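PDB 6MDW: SprT-like domain-containing protein Spartan from Homo sapiens, which cleaves proteins covalently cross-linked to DNA, as a DNA-dependent zinc metalloprotease that protects the genome during DNA synthesis. Local coordinates for residues E92-H95 with A96-V100. Residues are numbered along the deposited sequence; the frame is centred on the assembly and turned at random. Where two conformers were deposited one is given.
With ZN (zinc ion), chain F.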
ATOM      1  N   GLU A  92      -4.391   1.212   1.171  1.00  6.00           N
ATOM      2  CA  GLU A  92      -3.329   1.930   1.847  1.00  6.06           C
ATOM      3  C   GLU A  92      -3.887   2.944   2.854  1.00  6.26           C
ATOM      4  O   GLU A  92      -3.333   3.127   3.926  1.00  7.47           O
ATOM      5  CB  GLU A  92      -2.407   2.658   0.861  1.00  6.88           C
ATOM      6  CG  GLU A  92      -1.712   1.732  -0.127  1.00 10.44           C
ATOM      7  CD  GLU A  92      -0.991   0.570   0.508  1.00 14.14           C
ATOM      8  OE1 GLU A  92      -0.456   0.682   1.633  1.00 13.37           O
ATOM      9  OE2 GLU A  92      -0.989  -0.506  -0.147  1.00 26.11           O
ATOM     10  N   MET A  93      -4.990   3.612   2.495  1.00  5.41           N
ATOM     11  CA  MET A  93      -5.578   4.591   3.426  1.00  5.99           C
ATOM     12  C   MET A  93      -6.110   3.938   4.701  1.00  6.81           C
ATOM     13  O   MET A  93      -6.083   4.581   5.763  1.00  7.20           O
ATOM     14  CB  MET A  93      -6.659   5.386   2.699  1.00  5.57           C
ATOM     15  CG  MET A  93      -6.088   6.336   1.627  1.00  6.52           C
ATOM     16  SD  MET A  93      -7.352   7.271   0.705  1.00  8.82           S
ATOM     17  CE  MET A  93      -7.832   8.465   1.956  1.00  9.19           C
ATOM     18  N   ILE A  94      -6.552   2.683   4.622  1.00  6.05           N
ATOM     19  CA  ILE A  94      -6.962   1.971   5.826  1.00  6.64           C
ATOM     20  C   ILE A  94      -5.746   1.754   6.725  1.00  6.16           C
ATOM     21  O   ILE A  94      -5.771   2.024   7.914  1.00  7.07           O
ATOM     22  CB  ILE A  94      -7.654   0.634   5.508  1.00  6.06           C
ATOM     23  CG1 ILE A  94      -8.966   0.869   4.751  1.00  6.66           C
ATOM     24  CG2 ILE A  94      -7.897  -0.096   6.801  1.00  7.51           C
ATOM     25  CD1 ILE A  94      -9.559  -0.401   4.229  1.00  8.02           C
ATOM     26  N   HIS A  95      -4.636   1.289   6.149  1.00  6.54           N
ATOM     27  CA  HIS A  95      -3.403   1.170   6.951  1.00  6.67           C
ATOM     28  C   HIS A  95      -3.051   2.525   7.567  1.00  8.25           C
ATOM     29  O   HIS A  95      -2.660   2.613   8.743  1.00  8.07           O
ATOM     30  CB  HIS A  95      -2.239   0.680   6.086  1.00  6.86           C
ATOM     31  CG  HIS A  95      -2.274  -0.769   5.704  1.00  6.99           C
ATOM     32  ND1 HIS A  95      -2.463  -1.813   6.605  1.00  8.57           N
ATOM     33  CD2 HIS A  95      -2.096  -1.340   4.492  1.00  8.79           C
ATOM     34  CE1 HIS A  95      -2.410  -2.957   5.921  1.00  9.50           C
ATOM     35  NE2 HIS A  95      -2.204  -2.696   4.624  1.00  8.94           N
ATOM     36  N   ALA A  96      -3.118   3.580   6.777  1.00  6.07           N
ATOM     37  CA  ALA A  96      -2.789   4.917   7.287  1.00  7.40           C
ATOM     38  C   ALA A  96      -3.738   5.280   8.448  1.00  8.57           C
ATOM     39  O   ALA A  96      -3.312   5.865   9.437  1.00  9.05           O
ATOM     40  CB  ALA A  96      -2.872   5.927   6.184  1.00  7.60           C
ATOM     41  N   TYR A  97      -5.041   5.014   8.290  1.00  7.56           N
ATOM     42  CA  TYR A  97      -5.993   5.373   9.324  1.00  7.84           C
ATOM     43  C   TYR A  97      -5.681   4.647  10.630  1.00  8.84           C
ATOM     44  O   TYR A  97      -5.768   5.255  11.711  1.00  9.56           O
ATOM     45  CB  TYR A  97      -7.418   5.042   8.876  1.00  8.10           C
ATOM     46  CG  TYR A  97      -8.457   5.477   9.881  1.00  8.97           C
ATOM     47  CD1 TYR A  97      -8.919   6.767   9.862  1.00  8.81           C
ATOM     48  CD2 TYR A  97      -8.984   4.601  10.807  1.00 10.28           C
ATOM     49  CE1 TYR A  97      -9.868   7.212  10.767  1.00  8.92           C
ATOM     50  CE2 TYR A  97      -9.909   5.034  11.747  1.00 10.19           C
ATOM     51  CZ  TYR A  97     -10.369   6.336  11.699  1.00  9.98           C
ATOM     52  OH  TYR A  97     -11.284   6.781  12.637  1.00 12.04           O
ATOM     53  N   LEU A  98      -5.358   3.350  10.563  1.00  8.64           N
ATOM     54  CA  LEU A  98      -5.032   2.587  11.761  1.00  8.80           C
ATOM     55  C   LEU A  98      -3.763   3.132  12.412  1.00 12.42           C
ATOM     56  O   LEU A  98      -3.676   3.170  13.634  1.00 12.74           O
ATOM     57  CB  LEU A  98      -4.943   1.096  11.433  1.00 10.38           C
ATOM     58  CG  LEU A  98      -6.243   0.463  10.957  1.00 13.12           C
ATOM     59  CD1 LEU A  98      -6.033  -0.989  10.590  1.00 15.79           C
ATOM     60  CD2 LEU A  98      -7.324   0.555  12.018  1.00 14.24           C
ATOM     61  N   PHE A  99      -2.811   3.619  11.619  1.00  8.99           N
ATOM     62  CA  PHE A  99      -1.601   4.229  12.166  1.00 10.42           C
ATOM     63  C   PHE A  99      -1.946   5.548  12.885  1.00 12.46           C
ATOM     64  O   PHE A  99      -1.525   5.762  14.065  1.00 14.58           O
ATOM     65  CB  PHE A  99      -0.530   4.433  11.081  1.00 11.03           C
ATOM     66  CG  PHE A  99       0.604   5.313  11.542  1.00 17.42           C
ATOM     67  CD1 PHE A  99       1.589   4.798  12.371  1.00 23.16           C
ATOM     68  CD2 PHE A  99       0.658   6.650  11.194  1.00 21.89           C
ATOM     69  CE1 PHE A  99       2.631   5.604  12.802  1.00 22.06           C
ATOM     70  CE2 PHE A  99       1.698   7.455  11.633  1.00 30.09           C
ATOM     71  CZ  PHE A  99       2.667   6.932  12.448  1.00 27.10           C
ATOM     72  N   VAL A 100      -2.675   6.447  12.219  1.00 11.86           N
ATOM     73  CA  VAL A 100      -3.008   7.824  12.662  0.50 13.15           C
ATOM     74  C   VAL A 100      -3.775   7.741  13.984  1.00 15.50           C
ATOM     75  O   VAL A 100      -3.721   8.652  14.818  1.00 17.20           O
ATOM     76  CB  VAL A 100      -3.876   8.567  11.618  0.50 15.65           C
ATOM     77  CG1 VAL A 100      -4.520   9.837  12.170  0.50 15.59           C
ATOM     78  CG2 VAL A 100      -3.118   8.878  10.340  0.50 15.87           C
TER
HETATM   79 ZN    ZN F 805      -1.871  -4.167   3.165  1.00 11.10          ZN
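Ile94, inside the HExxH zinc motif (His91, Glu92, His95), meets Leu98, one turn further along the active-site helix 82-100 of the SprT-like protease domain. Their branches touch at Ile94 CG2 and Leu98 CD1, 4.3 Å apart, and both side chains also reach helix 112-125, Ile94 against Phe114, His117 and Met118, Leu98 against Glu113. The CB of Leu98 lies 3.7 Å from Ile94 O; with CG anti to its own carbonyl carbon (chi1 -64°), CG comes still nearer to that oxygen, at 3.5 Å, before CD1 runs on to the isoleucine methyl. The CB and CG of Leu98 therefore lie against Ile94 O, which at the same time accepts the nearly straight bond from Leu98 N (3.0 Å, 166° at the hydrogen).

The same i to i+4 ladder runs from Ala96 N to Glu92 O, from Tyr97 N to Met93 O and from Phe99 N to His95 O, so helical hydrogen bonding passes unbroken from the zinc-binding turn into the last turn of the helix. Tyr97 swings its ring away from the preceding turn, and its hydroxyl is hydrogen-bonded to Gln40. The ring of His95 reaches the catalytic zinc that it shares with His91 and His110; its NE2 binds the metal at 2.1 Å, with CD2 and CE1 both 3.1 Å from the zinc.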